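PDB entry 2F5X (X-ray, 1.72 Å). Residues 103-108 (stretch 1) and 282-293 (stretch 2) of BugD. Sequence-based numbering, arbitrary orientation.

Stretch 1 103-108: EPIGLV
Stretch 2 282-293: NEANPEALQAKV

A single backbone hydrogen bond and a small apolar patch join strand 103-108 to the loop and first turns of a helix, in a contact that buries 527 Å² counted over both sides. The strand runs through all six residues of its stretch. In the other stretch, residues 282-285 lead into helix 286-293, whose axis crosses the strand at 83° and comes within 5.8 Å of it, so the two run nearly perpendicular.

The register is set where the chains come closest: the CA atoms of Gly106 and Ala284 lie 4.0 Å apart, and those of Ile105 and Pro286 4.6 Å. Gly106, at phi/psi 173/170, permits this approach, because an ideal CB there would sit 2.6 Å from Ala284 C and 2.7 Å from Asn285 N. Its CA instead makes a CA-H...O contact with Asn285 O at 3.4 Å. Next to it, Leu107 N donates to Glu283 O at 3.1 Å with an angle of 149°. The return contact is not a conventional hydrogen bond: Ala284 CA lies 3.5 Å from Leu107 O, a CA-H...O approach to a carbonyl that is buried here without a hydrogen-bonding partner. Ile105 O comes within 3.0 Å of Pro286 N, but a proline nitrogen has no hydrogen to share.

Asn285 (phi/psi -144/155, chi1 p at 59°) points its CA-to-CB bond away from the strand and caps the helix, its OD1 accepting from Ala288 N at 2.9 Å. Pro286 then opens the helix at -56/-41, and the following residues keep regular helical angles.

Two strand side chains meet the helix. Pro104, C-gamma endo at -67/141, points toward it and places CB 3.7 Å from Leu289 CD2; its CG reaches Pro286 CB, of a C-gamma exo ring, at 4.4 Å. Leu107 (-75/162; chi1 m at -74°, chi2 t at 157°) leaves the strand sideways and has the largest covered area, 134 Å². Its CD1 lies 4.1 Å from Ala288 CB, while its CD2 is 3.7 Å from Leu289 CD1 and 4.1 Å from Lys292 CG, the aliphatic part of that lysine (chi1 t, chi2 p, chi3 p, chi4 t). Leu289, chi1 t and chi2 p, therefore touches both strand side chains, CD2 nearer Pro104 and CD1 nearer Leu107. Ile105, at -100/-54 with both chi angles m, turns its CB away and contributes through its backbone.

The rule is compact: glycine where the CA atoms of strand and loop come closest, with Leu107 next to it and Pro104 two residues before it packing on the helix.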

# COMPACT_ATOMS: atom_id res chain seq x y z
N GLU A 103 -10.40 -8.85 -14.11
CA GLU A 103 -11.76 -8.40 -13.84
C GLU A 103 -11.73 -7.75 -12.45
O GLU A 103 -11.50 -8.44 -11.44
CB GLU A 103 -12.75 -9.58 -13.84
CG GLU A 103 -12.70 -10.49 -15.07
CD GLU A 103 -12.96 -9.78 -16.39
OE1 GLU A 103 -13.53 -8.66 -16.37
OE2 GLU A 103 -12.60 -10.33 -17.46
N PRO A 104 -11.95 -6.44 -12.37
CA PRO A 104 -11.95 -5.76 -11.07
C PRO A 104 -13.14 -6.21 -10.22
O PRO A 104 -14.23 -6.44 -10.78
CB PRO A 104 -12.05 -4.27 -11.43
CG PRO A 104 -12.60 -4.23 -12.82
CD PRO A 104 -12.21 -5.52 -13.50
N ILE A 105 -12.91 -6.38 -8.92
CA ILE A 105 -13.99 -6.72 -7.99
C ILE A 105 -14.47 -5.48 -7.25
O ILE A 105 -15.66 -5.18 -7.23
CB ILE A 105 -13.56 -7.84 -6.99
CG1 ILE A 105 -13.02 -9.08 -7.72
CG2 ILE A 105 -14.72 -8.22 -6.05
CD1 ILE A 105 -13.94 -9.64 -8.84
N GLY A 106 -13.55 -4.76 -6.61
CA GLY A 106 -13.91 -3.53 -5.94
C GLY A 106 -12.80 -2.91 -5.13
O GLY A 106 -11.75 -3.53 -4.91
N LEU A 107 -13.03 -1.68 -4.68
CA LEU A 107 -12.14 -1.03 -3.73
C LEU A 107 -12.34 -1.61 -2.33
O LEU A 107 -13.36 -2.26 -2.05
CB LEU A 107 -12.34 0.49 -3.75
CG LEU A 107 -11.73 1.14 -5.01
CD1 LEU A 107 -12.37 2.49 -5.33
CD2 LEU A 107 -10.20 1.27 -4.88
N VAL A 108 -11.36 -1.39 -1.46
CA VAL A 108 -11.29 -2.07 -0.17
C VAL A 108 -11.08 -1.06 0.96
O VAL A 108 -12.00 -0.79 1.76
CB VAL A 108 -10.17 -3.15 -0.18
CG1 VAL A 108 -10.04 -3.86 1.16
CG2 VAL A 108 -10.41 -4.18 -1.31
N ASN A 282 -18.75 1.58 0.42
CA ASN A 282 -19.71 1.78 -0.65
C ASN A 282 -19.07 1.84 -2.04
O ASN A 282 -19.74 2.16 -3.03
CB ASN A 282 -20.54 3.05 -0.40
CG ASN A 282 -21.80 3.09 -1.24
OD1 ASN A 282 -22.51 2.09 -1.35
ND2 ASN A 282 -22.06 4.23 -1.88
N GLU A 283 -17.79 1.50 -2.11
CA GLU A 283 -17.04 1.51 -3.36
C GLU A 283 -16.48 0.14 -3.72
O GLU A 283 -15.58 0.02 -4.56
CB GLU A 283 -15.92 2.56 -3.30
CG GLU A 283 -16.44 3.99 -3.21
CD GLU A 283 -16.77 4.40 -1.79
OE1 GLU A 283 -16.06 3.94 -0.87
OE2 GLU A 283 -17.73 5.17 -1.59
N ALA A 284 -17.04 -0.90 -3.10
CA ALA A 284 -16.65 -2.28 -3.38
C ALA A 284 -17.45 -2.83 -4.56
O ALA A 284 -18.26 -3.76 -4.43
CB ALA A 284 -16.82 -3.15 -2.12
N ASN A 285 -17.23 -2.23 -5.73
CA ASN A 285 -17.86 -2.70 -6.96
C ASN A 285 -16.88 -2.52 -8.11
O ASN A 285 -15.96 -1.70 -8.00
CB ASN A 285 -19.19 -1.97 -7.23
CG ASN A 285 -19.04 -0.47 -7.33
OD1 ASN A 285 -18.55 0.05 -8.34
ND2 ASN A 285 -19.48 0.24 -6.30
N PRO A 286 -17.04 -3.32 -9.18
CA PRO A 286 -16.08 -3.30 -10.29
C PRO A 286 -15.89 -1.92 -10.91
O PRO A 286 -14.76 -1.53 -11.22
CB PRO A 286 -16.70 -4.27 -11.29
CG PRO A 286 -17.37 -5.27 -10.39
CD PRO A 286 -18.06 -4.37 -9.38
N GLU A 287 -16.99 -1.19 -11.09
CA GLU A 287 -16.93 0.12 -11.74
C GLU A 287 -16.09 1.13 -10.96
O GLU A 287 -15.34 1.92 -11.55
CB GLU A 287 -18.34 0.65 -11.98
CG GLU A 287 -19.14 -0.20 -12.97
CD GLU A 287 -19.94 -1.34 -12.33
OE1 GLU A 287 -19.84 -1.61 -11.10
OE2 GLU A 287 -20.69 -1.99 -13.09
N ALA A 288 -16.22 1.12 -9.63
CA ALA A 288 -15.47 2.06 -8.79
C ALA A 288 -13.97 1.77 -8.88
O ALA A 288 -13.16 2.70 -8.99
CB ALA A 288 -15.95 2.01 -7.35
N LEU A 289 -13.60 0.50 -8.85
CA LEU A 289 -12.19 0.13 -8.94
C LEU A 289 -11.63 0.46 -10.33
O LEU A 289 -10.52 1.00 -10.45
CB LEU A 289 -11.97 -1.34 -8.57
CG LEU A 289 -10.52 -1.85 -8.65
CD1 LEU A 289 -9.60 -0.98 -7.79
CD2 LEU A 289 -10.45 -3.31 -8.22
N GLN A 290 -12.41 0.17 -11.38
CA GLN A 290 -11.97 0.45 -12.75
C GLN A 290 -11.71 1.95 -12.91
O GLN A 290 -10.69 2.36 -13.47
CB GLN A 290 -13.02 -0.05 -13.76
CG GLN A 290 -12.76 0.33 -15.22
CD GLN A 290 -13.89 -0.08 -16.15
OE1 GLN A 290 -15.07 0.01 -15.78
NE2 GLN A 290 -13.54 -0.55 -17.35
N ALA A 291 -12.63 2.77 -12.38
CA ALA A 291 -12.52 4.23 -12.46
C ALA A 291 -11.30 4.73 -11.69
O ALA A 291 -10.60 5.65 -12.14
CB ALA A 291 -13.78 4.89 -11.91
N LYS A 292 -11.04 4.13 -10.53
CA LYS A 292 -9.88 4.49 -9.72
C LYS A 292 -8.58 4.25 -10.49
O LYS A 292 -7.72 5.12 -10.55
CB LYS A 292 -9.87 3.73 -8.39
CG LYS A 292 -8.71 4.13 -7.44
CD LYS A 292 -8.83 5.58 -6.95
CE LYS A 292 -10.00 5.79 -5.99
NZ LYS A 292 -10.12 7.22 -5.58
N VAL A 293 -8.44 3.06 -11.07
CA VAL A 293 -7.26 2.72 -11.86
C VAL A 293 -7.10 3.67 -13.06
O VAL A 293 -6.00 4.15 -13.35
CB VAL A 293 -7.26 1.23 -12.32
CG1 VAL A 293 -6.09 0.93 -13.29
CG2 VAL A 293 -7.19 0.30 -11.11